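Local structure of YesW protein (Bacillus subtilis, 2ZUX) at residues 320-329 with 340-348. The protein cleaves the rhamnogalacturonan backbone of plant cell-wall pectin by endo-type elimination, releasing oligosaccharides, and requires calcium or manganese for activity. Numbering follows the deposited sequence.
Sequences FAGQGNHNLS and EIIFGSMAV. With CA (calcium ion), chain C; CA (calcium ion), chain K; CA (calcium ion), chain L.
Ile342 N donates to Ser329 O at 2.8 Å, and Ser329 N returns a bond to Ile342 O, making an antiparallel hydrogen-bonded pair between the first two strands of a four-stranded β-propeller blade. Residues 343-346 then form a type II' turn, whose tip is gripped by the incoming loop: Ser345 N points almost straight (178°) at Gln323 O, 2.9 Å away, from above the carbonyl plane. Glycine suits position 344, where phi is positive and a β-carbon would strike Gln323 O; at Gly324 one would run into Phe343 CE2, which instead lies 3.5 Å from Gly324 CA. Gln323, bent at chi2 (-50°), folds back so that NE2 reaches Ala321 O at 3.1 Å, while OE1 lies beside Ser345 CB and pairs with Gly361, which also receives Ser345 OG. Were Gln323 replaced by an alanine, Ala321 O would probably lose its amide donor and Ser345 CB the oxygen packed beside it. Calcium flanks the contact: His326 NE2 coordinates one ion at 2.2 Å with His362, Asp364 and Glu385, and Glu340 OE2 bridges two others, consistent with a structural role. Flexible, unbranched Met346 brings SD to the edge of the Phe320 ring, in its plane, 3.7 Å from Phe320 CB.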
# COMPACT_ATOMS: atom_id res chain seq x y z
N PHE A 320 -1.50 -25.73 1.63
CA PHE A 320 -1.27 -24.34 1.21
C PHE A 320 -2.11 -23.95 -0.01
O PHE A 320 -1.88 -22.90 -0.62
CB PHE A 320 0.23 -24.10 1.03
CG PHE A 320 1.02 -24.46 2.25
CD1 PHE A 320 0.92 -23.69 3.40
CD2 PHE A 320 1.82 -25.60 2.28
CE1 PHE A 320 1.62 -24.03 4.55
CE2 PHE A 320 2.53 -25.95 3.43
CZ PHE A 320 2.42 -25.16 4.57
N ALA A 321 -3.09 -24.78 -0.33
CA ALA A 321 -4.10 -24.45 -1.33
C ALA A 321 -5.34 -23.91 -0.64
O ALA A 321 -5.64 -24.31 0.48
CB ALA A 321 -4.46 -25.70 -2.12
N GLY A 322 -6.07 -23.02 -1.31
CA GLY A 322 -7.38 -22.59 -0.83
C GLY A 322 -7.40 -21.62 0.34
O GLY A 322 -8.45 -21.40 0.94
N GLN A 323 -6.26 -21.00 0.64
CA GLN A 323 -6.12 -20.20 1.86
C GLN A 323 -5.96 -18.70 1.64
O GLN A 323 -6.16 -17.93 2.57
CB GLN A 323 -4.96 -20.71 2.73
CG GLN A 323 -5.05 -22.19 3.10
CD GLN A 323 -6.39 -22.56 3.69
OE1 GLN A 323 -6.85 -21.95 4.66
NE2 GLN A 323 -7.04 -23.55 3.09
N GLY A 324 -5.58 -18.30 0.43
CA GLY A 324 -5.23 -16.90 0.19
C GLY A 324 -6.41 -15.94 0.13
O GLY A 324 -7.55 -16.33 -0.18
N ASN A 325 -6.12 -14.69 0.43
CA ASN A 325 -7.07 -13.59 0.34
C ASN A 325 -6.88 -12.84 -0.98
O ASN A 325 -5.94 -13.10 -1.73
CB ASN A 325 -6.76 -12.59 1.46
CG ASN A 325 -7.53 -12.85 2.75
OD1 ASN A 325 -7.91 -13.99 3.06
ND2 ASN A 325 -7.75 -11.79 3.51
N HIS A 326 -7.76 -11.88 -1.25
CA HIS A 326 -7.50 -10.88 -2.31
C HIS A 326 -6.49 -9.82 -1.84
O HIS A 326 -6.59 -8.65 -2.22
CB HIS A 326 -8.77 -10.12 -2.70
CG HIS A 326 -9.96 -10.99 -2.98
ND1 HIS A 326 -10.08 -11.77 -4.11
CD2 HIS A 326 -11.09 -11.17 -2.27
CE1 HIS A 326 -11.25 -12.39 -4.08
NE2 HIS A 326 -11.88 -12.03 -2.98
N ASN A 327 -5.55 -10.23 -1.00
CA ASN A 327 -4.55 -9.33 -0.41
C ASN A 327 -3.57 -10.19 0.37
O ASN A 327 -3.81 -11.37 0.59
CB ASN A 327 -5.19 -8.21 0.45
CG ASN A 327 -6.53 -8.60 1.07
OD1 ASN A 327 -7.59 -8.08 0.67
ND2 ASN A 327 -6.49 -9.48 2.05
N LEU A 328 -2.45 -9.59 0.76
CA LEU A 328 -1.45 -10.27 1.57
C LEU A 328 -0.76 -9.23 2.46
O LEU A 328 -0.97 -8.03 2.29
CB LEU A 328 -0.44 -11.04 0.70
CG LEU A 328 0.25 -10.36 -0.48
CD1 LEU A 328 1.20 -9.25 -0.06
CD2 LEU A 328 1.00 -11.40 -1.29
N SER A 329 0.03 -9.70 3.42
CA SER A 329 0.89 -8.83 4.20
C SER A 329 2.30 -9.40 4.20
O SER A 329 2.50 -10.58 3.90
CB SER A 329 0.42 -8.72 5.65
OG SER A 329 -0.95 -8.36 5.76
N GLU A 340 8.59 -12.70 6.30
CA GLU A 340 7.69 -13.76 5.93
C GLU A 340 6.48 -13.16 5.22
O GLU A 340 6.27 -11.93 5.22
CB GLU A 340 7.27 -14.53 7.19
CG GLU A 340 8.38 -15.44 7.76
CD GLU A 340 9.47 -14.68 8.51
OE1 GLU A 340 9.16 -13.77 9.31
OE2 GLU A 340 10.68 -14.99 8.31
N ILE A 341 5.68 -14.02 4.61
CA ILE A 341 4.52 -13.61 3.82
C ILE A 341 3.25 -14.14 4.50
O ILE A 341 3.12 -15.35 4.71
CB ILE A 341 4.61 -14.15 2.39
CG1 ILE A 341 5.90 -13.67 1.70
CG2 ILE A 341 3.38 -13.76 1.58
CD1 ILE A 341 6.40 -14.58 0.59
N ILE A 342 2.34 -13.23 4.84
CA ILE A 342 1.04 -13.60 5.38
C ILE A 342 0.08 -13.65 4.20
O ILE A 342 -0.32 -12.61 3.65
CB ILE A 342 0.55 -12.60 6.47
CG1 ILE A 342 1.56 -12.50 7.63
CG2 ILE A 342 -0.83 -13.00 6.99
CD1 ILE A 342 1.89 -13.83 8.30
N PHE A 343 -0.25 -14.86 3.78
CA PHE A 343 -1.02 -15.10 2.57
C PHE A 343 -2.41 -15.57 2.99
O PHE A 343 -2.74 -16.75 2.92
CB PHE A 343 -0.30 -16.15 1.72
CG PHE A 343 -0.78 -16.22 0.29
CD1 PHE A 343 -0.26 -15.37 -0.69
CD2 PHE A 343 -1.75 -17.16 -0.09
CE1 PHE A 343 -0.70 -15.45 -2.01
CE2 PHE A 343 -2.17 -17.23 -1.40
CZ PHE A 343 -1.66 -16.37 -2.37
N GLY A 344 -3.24 -14.63 3.46
CA GLY A 344 -4.56 -14.97 3.96
C GLY A 344 -4.46 -15.85 5.18
O GLY A 344 -3.90 -15.44 6.20
N SER A 345 -4.99 -17.07 5.07
CA SER A 345 -5.03 -18.01 6.19
C SER A 345 -3.76 -18.84 6.33
O SER A 345 -3.65 -19.68 7.23
CB SER A 345 -6.24 -18.93 6.04
OG SER A 345 -7.44 -18.19 6.17
N MET A 346 -2.80 -18.63 5.44
CA MET A 346 -1.53 -19.35 5.53
C MET A 346 -0.36 -18.37 5.59
O MET A 346 -0.52 -17.16 5.38
CB MET A 346 -1.39 -20.33 4.36
CG MET A 346 -1.06 -19.66 3.05
SD MET A 346 -1.21 -20.79 1.68
CE MET A 346 0.15 -20.27 0.62
N ALA A 347 0.82 -18.90 5.88
CA ALA A 347 2.02 -18.09 5.91
C ALA A 347 3.15 -18.85 5.26
O ALA A 347 3.20 -20.09 5.34
CB ALA A 347 2.39 -17.70 7.32
N VAL A 348 4.04 -18.11 4.61
CA VAL A 348 5.17 -18.66 3.88
C VAL A 348 6.44 -18.03 4.44
O VAL A 348 6.50 -16.82 4.63
CB VAL A 348 5.04 -18.36 2.37
CG1 VAL A 348 6.23 -18.92 1.57
CG2 VAL A 348 3.73 -18.91 1.83
CA CA C . -13.43 -13.00 -1.83
CA CA K . 11.94 -16.93 8.79
CA CA L . 11.43 -13.57 9.90
O HOH W 1 -14.12 -14.23 -3.49
O HOH W 2 -14.94 -11.64 -2.44